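Local coordinates for SusD superfamily protein (PDB 3JQ0), which probably binds glycan nutrients at the outer membrane, helping to bring them into the cell, at residues S70-G73 with D74-I78; L22-E25 with K26-N29; T61-K64 with E65-G68; P474-A477 with G478-T481. One frame throughout, in Å; residues are numbered along the deposited sequence.

Contact 1. Residues S70-G73 with D74-I78; sequences SNYG and DMYKI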
ATOM      1  N   SER A  70       9.186  10.518 -11.857  1.00  8.16           N
ATOM      2  CA  SER A  70       9.090  10.978 -13.238  0.52  8.06           C
ATOM      3  C   SER A  70       8.170  10.130 -14.093  1.00  8.20           C
ATOM      4  O   SER A  70       7.938   8.952 -13.825  1.00  9.03           O
ATOM      5  CB  SER A  70      10.482  11.008 -13.903  0.52  8.87           C
ATOM      6  OG  SER A  70      11.212  12.139 -13.477  0.52  8.76           O
ATOM      7  N   ASN A  71       7.699  10.740 -15.182  1.00  8.18           N
ATOM      8  CA  ASN A  71       7.053  10.010 -16.278  1.00  8.76           C
ATOM      9  C   ASN A  71       5.951   9.084 -15.855  1.00  7.85           C
ATOM     10  O   ASN A  71       5.899   7.917 -16.263  1.00  8.57           O
ATOM     11  CB  ASN A  71       8.093   9.252 -17.135  1.00  9.23           C
ATOM     12  CG  ASN A  71       7.541   8.814 -18.509  1.00  9.71           C
ATOM     13  OD1 ASN A  71       6.659   9.483 -19.058  1.00 12.80           O
ATOM     14  ND2 ASN A  71       8.040   7.738 -19.053  1.00 14.42           N
ATOM     15  N   TYR A  72       5.090   9.581 -14.992  1.00  8.09           N
ATOM     16  CA  TYR A  72       3.900   8.825 -14.574  1.00  8.48           C
ATOM     17  C   TYR A  72       4.288   7.463 -13.994  1.00  8.98           C
ATOM     18  O   TYR A  72       3.555   6.473 -14.143  1.00  9.20           O
ATOM     19  CB  TYR A  72       2.888   8.700 -15.721  1.00  8.70           C
ATOM     20  CG  TYR A  72       2.375  10.028 -16.212  1.00  7.93           C
ATOM     21  CD1 TYR A  72       1.501  10.809 -15.466  1.00  8.36           C
ATOM     22  CD2 TYR A  72       2.853  10.558 -17.431  1.00  8.99           C
ATOM     23  CE1 TYR A  72       1.020  12.012 -15.949  1.00  8.74           C
ATOM     24  CE2 TYR A  72       2.344  11.763 -17.929  1.00  9.51           C
ATOM     25  CZ  TYR A  72       1.428  12.473 -17.187  1.00  8.46           C
ATOM     26  OH  TYR A  72       0.906  13.622 -17.732  1.00 10.42           O
ATOM     27  N   GLY A  73       5.417   7.407 -13.310  1.00  9.62           N
ATOM     28  CA  GLY A  73       5.855   6.156 -12.719  1.00 10.67           C
ATOM     29  C   GLY A  73       6.152   5.054 -13.709  1.00 10.83           C
ATOM     30  O   GLY A  73       6.137   3.894 -13.321  1.00 12.01           O
ATOM     31  N   ASP A  74       6.404   5.404 -14.972  1.00 10.07           N
ATOM     32  CA  ASP A  74       6.630   4.478 -16.036  0.52 10.30           C
ATOM     33  C   ASP A  74       5.430   3.541 -16.275  1.00  9.55           C
ATOM     34  O   ASP A  74       5.578   2.436 -16.776  1.00 10.88           O
ATOM     35  CB  ASP A  74       7.921   3.730 -15.755  0.52 11.68           C
ATOM     36  CG  ASP A  74       8.434   3.064 -16.945  0.52 11.75           C
ATOM     37  OD1 ASP A  74       8.294   3.600 -18.071  0.52 14.41           O
ATOM     38  OD2 ASP A  74       8.952   1.943 -16.767  0.52 14.26           O
HETATM   39  N   MSE A  75       4.236   3.997 -15.922  1.00  9.96           N
HETATM   40  CA  MSE A  75       3.044   3.132 -16.058  1.00 10.17           C
HETATM   41  C   MSE A  75       2.508   2.978 -17.469  1.00  9.18           C
HETATM   42  O   MSE A  75       1.904   1.957 -17.782  1.00 10.36           O
HETATM   43  CB  MSE A  75       1.974   3.571 -15.081  1.00  9.65           C
HETATM   44  CG  MSE A  75       2.324   3.268 -13.644  1.00 11.62           C
HETATM   45 SE   MSE A  75       0.843   3.718 -12.438  1.00 11.42          SE
HETATM   46  CE  MSE A  75       1.520   5.307 -11.685  1.00 15.53           C
ATOM     47  N   TYR A  76       2.765   3.958 -18.337  1.00  9.64           N
ATOM     48  CA  TYR A  76       2.180   3.890 -19.674  1.00  9.72           C
ATOM     49  C   TYR A  76       2.729   2.757 -20.525  1.00 10.91           C
ATOM     50  O   TYR A  76       2.019   2.168 -21.327  1.00 11.88           O
ATOM     51  CB  TYR A  76       2.265   5.193 -20.431  1.00 10.54           C
ATOM     52  CG  TYR A  76       1.166   6.140 -20.001  1.00 10.75           C
ATOM     53  CD1 TYR A  76      -0.108   6.019 -20.521  1.00 11.67           C
ATOM     54  CD2 TYR A  76       1.359   7.117 -19.051  1.00 10.94           C
ATOM     55  CE1 TYR A  76      -1.162   6.861 -20.130  1.00 11.10           C
ATOM     56  CE2 TYR A  76       0.315   7.959 -18.625  1.00 11.16           C
ATOM     57  CZ  TYR A  76      -0.926   7.844 -19.171  1.00 10.27           C
ATOM     58  OH  TYR A  76      -1.908   8.695 -18.763  1.00 11.73           O
ATOM     59  N   LYS A  77       3.984   2.386 -20.359  1.00 12.46           N
ATOM     60  CA  LYS A  77       4.466   1.267 -21.204  0.52 12.93           C
ATOM     61  C   LYS A  77       3.875  -0.054 -20.689  1.00 12.30           C
ATOM     62  O   LYS A  77       3.768  -0.994 -21.461  1.00 13.30           O
ATOM     63  CB  LYS A  77       5.967   1.245 -21.410  0.52 14.01           C
ATOM     64  CG  LYS A  77       6.770   0.943 -20.182  0.52 13.05           C
ATOM     65  CD  LYS A  77       8.246   0.858 -20.628  0.52 13.69           C
ATOM     66  CE  LYS A  77       9.294   0.794 -19.556  0.52 11.96           C
ATOM     67  NZ  LYS A  77       9.111  -0.422 -18.751  0.52 13.55           N
ATOM     68  N   ILE A  78       3.454  -0.130 -19.397  1.00 11.48           N
ATOM     69  CA  ILE A  78       2.679  -1.294 -18.940  1.00 10.60           C
ATOM     70  C   ILE A  78       1.301  -1.305 -19.557  1.00  9.47           C
ATOM     71  O   ILE A  78       0.844  -2.312 -20.077  1.00  9.73           O
ATOM     72  CB  ILE A  78       2.562  -1.383 -17.383  1.00 10.84           C
ATOM     73  CG1 ILE A  78       3.907  -1.091 -16.689  1.00 11.21           C
ATOM     74  CG2 ILE A  78       1.939  -2.675 -16.958  1.00 11.72           C
ATOM     75  CD1 ILE A  78       3.832  -1.058 -15.189  1.00 12.94           C
TER
HETATM   76  O   HOH W   1       4.653   6.418 -18.232  1.00 10.07           O
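Tyr72 and Tyr76 make an offset edge-to-face (T-shaped) pair where a left-handed turn, with positive phi from Asn71 to Asp74, runs into the right-handed helix 75-91. The edge of Tyr76 is presented to the face of Tyr72, with the planes 80° apart and the ring centroids separated by 5.5 Å. The touch is off centre: Tyr76 CE2 lies 3.8 Å from Tyr72 CG, near the root of the ring. Tyr76 holds CG opposite its carbonyl carbon (chi1 -81°), which brings the ring back toward the turn, and its OH bonds to the carbonyl oxygen of Val126. Tyr72 also meets Trp122 edge-to-face and touches Leu118 of helix 97-122. Replacing Tyr72 by an alanine would probably leave Tyr76 and Trp122 without their shared aromatic neighbour and open a gap between the turn and helix 97-122. Bonds to the third residue along close the turn: Asp74 N donates to Asn71 O at 2.9 Å, Met75 N to Tyr72 O at 3.1 Å, each donor standing well above the carbonyl plane. Gly73 suits both its positive phi and its surroundings, since a CB there would press on the methyl CE of Met75, present as selenomethionine. A water links the two segments, donating to Asn71 O at 2.8 Å, accepting from Tyr76 N at 3.1 Å, and lying in the plane of the Tyr76 ring at its edge.

Contact 2. Residues L22-E25 with K26-N29; sequences LLRE and KSYN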
ATOM      1  N   LEU A  22       5.695  -6.860 -15.054  1.00  8.69           N
ATOM      2  CA  LEU A  22       5.746  -5.415 -15.205  1.00  8.83           C
ATOM      3  C   LEU A  22       5.111  -4.689 -14.034  1.00  8.74           C
ATOM      4  O   LEU A  22       5.636  -3.686 -13.539  1.00  9.06           O
ATOM      5  CB  LEU A  22       5.110  -4.978 -16.505  1.00  9.24           C
ATOM      6  CG  LEU A  22       5.827  -5.352 -17.816  1.00 10.55           C
ATOM      7  CD1 LEU A  22       4.937  -5.017 -19.016  1.00 13.33           C
ATOM      8  CD2 LEU A  22       7.207  -4.642 -17.906  1.00 12.59           C
ATOM      9  N   LEU A  23       4.001  -5.211 -13.557  1.00  9.10           N
ATOM     10  CA  LEU A  23       3.338  -4.606 -12.409  1.00  9.55           C
ATOM     11  C   LEU A  23       4.245  -4.703 -11.180  1.00  8.63           C
ATOM     12  O   LEU A  23       4.370  -3.760 -10.411  1.00  9.28           O
ATOM     13  CB  LEU A  23       2.027  -5.310 -12.153  1.00 11.53           C
ATOM     14  CG  LEU A  23       0.961  -4.622 -11.461  1.00 14.40           C
ATOM     15  CD1 LEU A  23       0.554  -3.425 -12.282  1.00 16.40           C
ATOM     16  CD2 LEU A  23      -0.240  -5.584 -11.367  1.00 18.21           C
ATOM     17  N   ARG A  24       4.890  -5.865 -11.004  1.00  7.83           N
ATOM     18  CA  ARG A  24       5.786  -6.058  -9.892  1.00  7.80           C
ATOM     19  C   ARG A  24       6.934  -5.028  -9.861  1.00  7.25           C
ATOM     20  O   ARG A  24       7.340  -4.521  -8.806  1.00  8.06           O
ATOM     21  CB  ARG A  24       6.377  -7.471  -9.918  1.00  7.54           C
ATOM     22  CG  ARG A  24       7.508  -7.691  -8.949  1.00  7.75           C
ATOM     23  CD  ARG A  24       7.889  -9.144  -8.850  1.00  8.25           C
ATOM     24  NE  ARG A  24       8.485  -9.614 -10.095  1.00  7.86           N
ATOM     25  CZ  ARG A  24       8.567 -10.879 -10.448  1.00  9.61           C
ATOM     26  NH1 ARG A  24       8.204 -11.867  -9.658  1.00 11.77           N
ATOM     27  NH2 ARG A  24       9.100 -11.163 -11.632  1.00 11.54           N
ATOM     28  N   GLU A  25       7.426  -4.658 -11.038  1.00  7.16           N
ATOM     29  CA  GLU A  25       8.481  -3.645 -11.075  1.00  7.29           C
ATOM     30  C   GLU A  25       8.036  -2.324 -10.506  1.00  7.63           C
ATOM     31  O   GLU A  25       8.890  -1.536 -10.068  1.00  9.23           O
ATOM     32  CB  GLU A  25       8.963  -3.397 -12.499  1.00  8.43           C
ATOM     33  CG  GLU A  25       9.589  -4.594 -13.186  1.00  8.56           C
ATOM     34  CD  GLU A  25      10.185  -4.216 -14.493  1.00  8.77           C
ATOM     35  OE1 GLU A  25       9.457  -3.686 -15.386  1.00 10.70           O
ATOM     36  OE2 GLU A  25      11.413  -4.348 -14.672  1.00 11.18           O
ATOM     37  N   LYS A  26       6.741  -2.040 -10.507  1.00  7.91           N
ATOM     38  CA  LYS A  26       6.180  -0.797  -9.977  1.00  8.22           C
ATOM     39  C   LYS A  26       5.788  -0.848  -8.504  1.00  7.87           C
ATOM     40  O   LYS A  26       5.268   0.126  -7.996  1.00  8.61           O
ATOM     41  CB  LYS A  26       4.988  -0.342 -10.817  1.00 10.61           C
ATOM     42  CG  LYS A  26       5.477   0.505 -12.048  1.00 15.08           C
ATOM     43  CD  LYS A  26       6.711   0.073 -12.726  1.00 15.46           C
ATOM     44  CE  LYS A  26       7.249   1.002 -13.765  1.00 22.29           C
ATOM     45  NZ  LYS A  26       8.271   0.359 -14.617  1.00 20.68           N
ATOM     46  N   SER A  27       6.089  -1.953  -7.842  1.00  7.94           N
ATOM     47  CA  SER A  27       5.786  -2.115  -6.397  1.00  8.58           C
ATOM     48  C   SER A  27       6.262  -0.932  -5.594  1.00  7.72           C
ATOM     49  O   SER A  27       5.518  -0.391  -4.763  1.00  7.66           O
ATOM     50  CB  SER A  27       6.609  -3.353  -5.867  1.00 11.22           C
ATOM     51  OG  SER A  27       6.207  -4.567  -6.301  1.00 12.14           O
ATOM     52  N   TYR A  28       7.531  -0.585  -5.783  1.00  7.32           N
ATOM     53  CA  TYR A  28       8.115   0.518  -5.060  1.00  7.53           C
ATOM     54  C   TYR A  28       7.354   1.825  -5.340  1.00  6.83           C
ATOM     55  O   TYR A  28       7.012   2.572  -4.418  1.00  7.18           O
ATOM     56  CB  TYR A  28       9.602   0.629  -5.405  1.00  8.28           C
ATOM     57  CG  TYR A  28      10.302   1.780  -4.730  1.00  7.86           C
ATOM     58  CD1 TYR A  28      10.210   1.990  -3.389  1.00  7.89           C
ATOM     59  CD2 TYR A  28      11.103   2.633  -5.475  1.00  9.33           C
ATOM     60  CE1 TYR A  28      10.892   3.041  -2.773  1.00 10.00           C
ATOM     61  CE2 TYR A  28      11.783   3.660  -4.911  1.00 10.34           C
ATOM     62  CZ  TYR A  28      11.668   3.883  -3.534  1.00  9.36           C
ATOM     63  OH  TYR A  28      12.359   4.924  -2.943  1.00 12.61           O
ATOM     64  N   ASN A  29       7.094   2.109  -6.627  1.00  7.21           N
ATOM     65  CA  ASN A  29       6.306   3.299  -6.948  1.00  7.07           C
ATOM     66  C   ASN A  29       4.933   3.285  -6.313  1.00  7.20           C
ATOM     67  O   ASN A  29       4.460   4.342  -5.881  1.00  7.29           O
ATOM     68  CB  ASN A  29       6.193   3.487  -8.443  1.00  7.75           C
ATOM     69  CG  ASN A  29       7.424   4.054  -9.087  1.00  8.61           C
ATOM     70  OD1 ASN A  29       8.346   4.491  -8.425  1.00 10.84           O
ATOM     71  ND2 ASN A  29       7.416   4.072 -10.424  1.00 10.16           N
TER
HETATM   72  O   HOH W   2       7.154  -2.149 -15.356  1.00 11.31           O
HETATM   73  O   HOH W   3       8.724   0.991  -8.790  1.00  9.90           O
HETATM   74  O   HOH W   4       9.509  -2.289  -7.281  1.00 10.45           O
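Lys26 and Leu23 meet at the junction of helices 9-25 and 27-34, where Lys26 N donates to Leu23 O at 2.9 Å, an i to i+3 bond. The Lys26 chain bends at chi2 (39°), laying CD 3.5 Å from Glu25 C before NZ leaves for a salt bridge with Asp74. A water accepts from Lys26 NZ at 2.8 Å and lies close to both Leu22 O and Glu25 OE1. Glu25 OE1 itself stays 4.3 Å from Lys26 NZ, beyond salt-bridge range. Ser27 grips the previous turn twice through one acceptor, Arg24 O: its N comes from above the carbonyl plane at 3.0 Å, while OG donates in the plane, on a lone pair, at 2.7 Å. A valine here has no hydroxyl to give and would probably leave the in-plane lone pair of Arg24 O without this donor. Further on, waters replace direct bonds. One joins Glu25 O to the N of Tyr28, a residue whose ring stacks on Tyr260; another joins Glu25 O to Asn29 N, filling in for a direct helical i to i+4 bond. The helical path is thus interrupted but bridged by solvent, and the lysine charge is probably balanced mainly by Asp74, with Glu25 felt through water.

Contact 3. Residues T61-K64 with E65-G68; sequences TINK and ENVG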
ATOM      1  N   THR A  61       7.641  18.901  -0.614  1.00  7.61           N
ATOM      2  CA  THR A  61       8.406  19.897  -1.332  1.00  8.06           C
ATOM      3  C   THR A  61       8.773  19.436  -2.734  1.00  8.07           C
ATOM      4  O   THR A  61       9.584  20.051  -3.437  1.00 10.64           O
ATOM      5  CB  THR A  61       9.650  20.331  -0.555  1.00  8.74           C
ATOM      6  OG1 THR A  61      10.388  19.151  -0.229  1.00 10.01           O
ATOM      7  CG2 THR A  61       9.290  21.153   0.690  1.00  9.29           C
ATOM      8  N   ILE A  62       8.152  18.377  -3.231  1.00  8.25           N
ATOM      9  CA  ILE A  62       8.222  18.028  -4.661  1.00  8.49           C
ATOM     10  C   ILE A  62       7.705  19.209  -5.477  1.00  8.18           C
ATOM     11  O   ILE A  62       6.796  19.946  -5.037  1.00  9.17           O
ATOM     12  CB  ILE A  62       7.451  16.717  -4.986  1.00  8.15           C
ATOM     13  CG1 ILE A  62       5.977  16.781  -4.598  1.00  9.16           C
ATOM     14  CG2 ILE A  62       8.163  15.499  -4.359  1.00 10.35           C
ATOM     15  CD1 ILE A  62       5.184  15.527  -4.979  1.00 10.23           C
ATOM     16  N   ASN A  63       8.283  19.396  -6.653  1.00  8.61           N
ATOM     17  CA  ASN A  63       7.935  20.541  -7.500  1.00  8.26           C
ATOM     18  C   ASN A  63       8.408  20.255  -8.893  1.00  7.74           C
ATOM     19  O   ASN A  63       8.874  19.150  -9.199  1.00  8.41           O
ATOM     20  CB  ASN A  63       8.501  21.854  -6.915  1.00  9.32           C
ATOM     21  CG  ASN A  63       9.996  21.891  -6.903  1.00 11.05           C
ATOM     22  OD1 ASN A  63      10.696  21.204  -7.615  1.00 10.87           O
ATOM     23  ND2 ASN A  63      10.517  22.713  -6.015  1.00 17.60           N
ATOM     24  N   LYS A  64       8.238  21.217  -9.787  1.00  8.26           N
ATOM     25  CA  LYS A  64       8.521  20.928 -11.193  0.52  8.55           C
ATOM     26  C   LYS A  64       9.995  20.623 -11.479  1.00  9.03           C
ATOM     27  O   LYS A  64      10.300  20.046 -12.508  1.00  9.48           O
ATOM     28  CB  LYS A  64       7.991  22.053 -12.098  0.52  9.22           C
ATOM     29  CG  LYS A  64       8.747  23.359 -11.985  0.52 10.64           C
ATOM     30  CD  LYS A  64       8.080  24.501 -12.783  0.52 11.19           C
ATOM     31  CE  LYS A  64       8.979  25.751 -12.871  0.52 13.64           C
ATOM     32  NZ  LYS A  64       9.336  26.358 -11.534  0.52 16.82           N
ATOM     33  N   GLU A  65      10.887  20.981 -10.576  1.00  9.10           N
ATOM     34  CA  GLU A  65      12.308  20.638 -10.724  1.00 10.47           C
ATOM     35  C   GLU A  65      12.720  19.355 -10.009  1.00 11.31           C
ATOM     36  O   GLU A  65      13.746  18.795 -10.346  1.00 15.70           O
ATOM     37  CB  GLU A  65      13.198  21.785 -10.242  1.00 12.74           C
ATOM     38  CG  GLU A  65      13.094  22.986 -11.215  1.00 17.98           C
ATOM     39  CD  GLU A  65      14.076  24.112 -10.982  1.00 27.92           C
ATOM     40  OE1 GLU A  65      14.903  24.044 -10.038  1.00 33.19           O
ATOM     41  OE2 GLU A  65      14.015  25.083 -11.787  1.00 33.73           O
ATOM     42  N   ASN A  66      11.939  18.914  -9.049  1.00 10.06           N
ATOM     43  CA  ASN A  66      12.211  17.756  -8.194  1.00 10.40           C
ATOM     44  C   ASN A  66      10.911  17.014  -7.992  1.00  8.70           C
ATOM     45  O   ASN A  66      10.209  17.241  -7.031  1.00 10.01           O
ATOM     46  CB  ASN A  66      12.774  18.183  -6.819  1.00 12.68           C
ATOM     47  CG  ASN A  66      13.991  19.039  -6.942  1.00 15.28           C
ATOM     48  OD1 ASN A  66      15.051  18.553  -7.265  1.00 19.15           O
ATOM     49  ND2 ASN A  66      13.795  20.351  -6.823  1.00 18.80           N
ATOM     50  N   VAL A  67      10.576  16.151  -8.934  1.00  9.13           N
ATOM     51  CA  VAL A  67       9.211  15.655  -9.055  1.00  8.37           C
ATOM     52  C   VAL A  67       8.852  14.483  -8.181  1.00  8.41           C
ATOM     53  O   VAL A  67       7.705  14.095  -8.088  1.00  9.35           O
ATOM     54  CB  VAL A  67       8.825  15.347 -10.515  1.00  8.64           C
ATOM     55  CG1 VAL A  67       8.939  16.573 -11.401  1.00  9.50           C
ATOM     56  CG2 VAL A  67       9.641  14.197 -11.075  1.00  9.81           C
ATOM     57  N   GLY A  68       9.854  13.843  -7.578  1.00  9.13           N
ATOM     58  CA  GLY A  68       9.635  12.621  -6.773  1.00 10.76           C
ATOM     59  C   GLY A  68       9.627  11.374  -7.649  1.00 10.11           C
ATOM     60  O   GLY A  68      10.448  10.482  -7.434  1.00 12.37           O
TER
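Asn63 turns its side chain over Glu65 and Asn66, the residues that carry the chain back. From CB, the first torsion (chi1 65°) sets CG between the backbone N and the carbonyl carbon, which curls the amide over the bend, CG itself lying 3.9 Å from Glu65 N. At the tip, OD1 collects three donors: Glu65 N at 3.0 Å, from above the amide plane, and two weak bonds, from Asn66 N and from Asn66 ND2. The two amides run side by side, pointing the same way, with their planes 42° apart. The other branch, ND2, donates to a bound glycerol. Beneath, the backbones pair both ways, Asn63 N giving to Asn66 O at 2.9 Å and Asn66 N to Asn63 O at 3.1 Å. Asn66 O also receives a CA-H...O contact from Ile62 CA at 3.2 Å, while Val67 CG1 rests 3.4 Å from Asn63 O. Two residues past the turn, Gly68 has backbone angles that call for glycine, and a CB there would press on Ile62 CG2. An Asx turn, Asn63 OD1 to Glu65 N, is therefore superposed on a type I beta turn over Asn63 to Asn66, within the loop before helix 75-91.

Contact 4. Residues P474-A477 with G478-T481; sequences PIDA and GTLT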
ATOM      1  N   PRO A 474       3.727  16.764  -9.551  1.00  7.17           N
ATOM      2  CA  PRO A 474       4.181  17.480 -10.743  1.00  7.28           C
ATOM      3  C   PRO A 474       4.635  16.523 -11.842  1.00  7.38           C
ATOM      4  O   PRO A 474       4.872  15.332 -11.588  1.00  7.60           O
ATOM      5  CB  PRO A 474       5.341  18.310 -10.209  1.00  8.41           C
ATOM      6  CG  PRO A 474       5.945  17.436  -9.112  1.00  7.82           C
ATOM      7  CD  PRO A 474       4.743  16.741  -8.482  1.00  6.85           C
ATOM      8  N   ILE A 475       4.787  17.055 -13.026  1.00  7.72           N
ATOM      9  CA  ILE A 475       5.318  16.354 -14.196  1.00  7.54           C
ATOM     10  C   ILE A 475       6.711  16.887 -14.521  1.00  7.91           C
ATOM     11  O   ILE A 475       6.920  18.081 -14.583  1.00  8.02           O
ATOM     12  CB  ILE A 475       4.385  16.525 -15.431  1.00  8.39           C
ATOM     13  CG1 ILE A 475       2.933  16.134 -15.114  1.00  8.33           C
ATOM     14  CG2 ILE A 475       4.943  15.717 -16.618  1.00  9.11           C
ATOM     15  CD1 ILE A 475       1.948  16.571 -16.171  1.00 10.93           C
ATOM     16  N   ASP A 476       7.665  15.973 -14.694  1.00  7.59           N
ATOM     17  CA  ASP A 476       9.064  16.375 -14.988  1.00  7.62           C
ATOM     18  C   ASP A 476       9.202  16.934 -16.392  1.00  7.87           C
ATOM     19  O   ASP A 476       8.415  16.628 -17.309  1.00  8.29           O
ATOM     20  CB  ASP A 476       9.990  15.206 -14.794  1.00  8.29           C
ATOM     21  CG  ASP A 476       9.692  14.080 -15.730  1.00  7.95           C
ATOM     22  OD1 ASP A 476       8.634  13.437 -15.582  1.00  9.77           O
ATOM     23  OD2 ASP A 476      10.487  13.874 -16.680  1.00  9.65           O
ATOM     24  N   ALA A 477      10.250  17.733 -16.557  1.00  7.45           N
ATOM     25  CA  ALA A 477      10.537  18.331 -17.851  1.00  8.51           C
ATOM     26  C   ALA A 477      10.825  17.341 -18.967  1.00  7.98           C
ATOM     27  O   ALA A 477      10.453  17.565 -20.108  1.00  9.50           O
ATOM     28  CB  ALA A 477      11.708  19.294 -17.701  1.00  8.84           C
ATOM     29  N   GLY A 478      11.463  16.227 -18.653  1.00  8.34           N
ATOM     30  CA  GLY A 478      11.709  15.211 -19.666  1.00  9.14           C
ATOM     31  C   GLY A 478      10.405  14.698 -20.247  1.00  8.95           C
ATOM     32  O   GLY A 478      10.256  14.467 -21.458  1.00 10.70           O
ATOM     33  N   THR A 479       9.401  14.496 -19.407  1.00  8.42           N
ATOM     34  CA  THR A 479       8.086  14.037 -19.862  1.00  8.57           C
ATOM     35  C   THR A 479       7.351  15.160 -20.594  1.00  8.40           C
ATOM     36  O   THR A 479       6.781  14.915 -21.664  1.00  9.75           O
ATOM     37  CB  THR A 479       7.296  13.526 -18.657  1.00  9.13           C
ATOM     38  OG1 THR A 479       8.030  12.467 -18.045  1.00  9.46           O
ATOM     39  CG2 THR A 479       5.883  13.061 -19.016  1.00 11.51           C
ATOM     40  N   LEU A 480       7.368  16.387 -20.060  1.00  8.85           N
ATOM     41  CA  LEU A 480       6.677  17.484 -20.721  1.00  8.55           C
ATOM     42  C   LEU A 480       7.231  17.751 -22.097  1.00  9.31           C
ATOM     43  O   LEU A 480       6.473  17.981 -23.043  1.00 10.98           O
ATOM     44  CB  LEU A 480       6.783  18.755 -19.897  1.00  9.36           C
ATOM     45  CG  LEU A 480       5.969  18.772 -18.585  1.00  9.53           C
ATOM     46  CD1 LEU A 480       6.301  20.007 -17.776  1.00 11.50           C
ATOM     47  CD2 LEU A 480       4.485  18.681 -18.848  1.00 11.66           C
ATOM     48  N   THR A 481       8.560  17.753 -22.243  1.00  9.01           N
ATOM     49  CA  THR A 481       9.138  18.125 -23.542  1.00  9.32           C
ATOM     50  C   THR A 481       9.059  16.984 -24.555  1.00 10.05           C
ATOM     51  O   THR A 481       9.253  17.203 -25.748  1.00 12.95           O
ATOM     52  CB  THR A 481      10.532  18.665 -23.437  1.00  9.91           C
ATOM     53  OG1 THR A 481      11.415  17.653 -22.962  1.00 10.98           O
ATOM     54  CG2 THR A 481      10.634  19.901 -22.569  1.00 11.69           C
TER
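Ala477 O is gripped twice by Thr481, whose N lies 2.9 Å away and whose OG1 lies 3.0 Å away, the two donors arriving from opposite faces of the carbonyl plane. Thr481 manages this because its OG1 sits between its own N and carbonyl carbon (chi1 65°), folded back along the helix. One residue before Ala477, Asp476 spreads its carboxylate over Thr479. OG1 of Thr479 donates to Asp476 OD1 at 2.7 Å on the syn side, 22° out of the carboxylate plane, and Thr479 N reaches Asp476 OD2 at 3.0 Å from above that plane. OD1 has a second donor in Asn71 N, so the carboxylate also ties the helix start to the loop at Asn71, far off in sequence. Its negative charge would probably be favoured by the positive end of the helix dipole. Gly478 keeps OD2 clear, since a CB there would come within 3.1 Å of it. Leu480 N bonds to Asp476 O nearly straight, at 165°. Beyond the cap, Ile475 CG2 touches both Thr479 CG2 and Leu480 CD2, each at 3.7 Å, the side chains crossing at about a right angle. Asp476 is thus a classic N-cap of helix 477-482, with Ile475 and Leu480 closing over it as a hydrophobic staple.

Overall arrangement
Contacts 1, 2 and 3 are partly buried; contact 2 lies deepest, its centre about 12 Å from that of the chain, whereas contact 4, its centre about 26 Å from that of the chain, is a surface cap. Contacts 1 and 3 share the loop that leads into helix 75-91, adjoining in sequence without other touch. Contact 1 joins contacts 2 and 4: Asp74 pairs with Lys26 of contact 2, and Asn71 with Asp476 of contact 4. Contact 3 meets contact 4 by apolar packing of Ile62 and Val67 against Pro474. The chemistry differs accordingly: crossed aromatic rings in contact 1, water-bridged backbone groups in contact 2, an Asx turn on a beta turn in contact 3, carboxylate capping in contact 4.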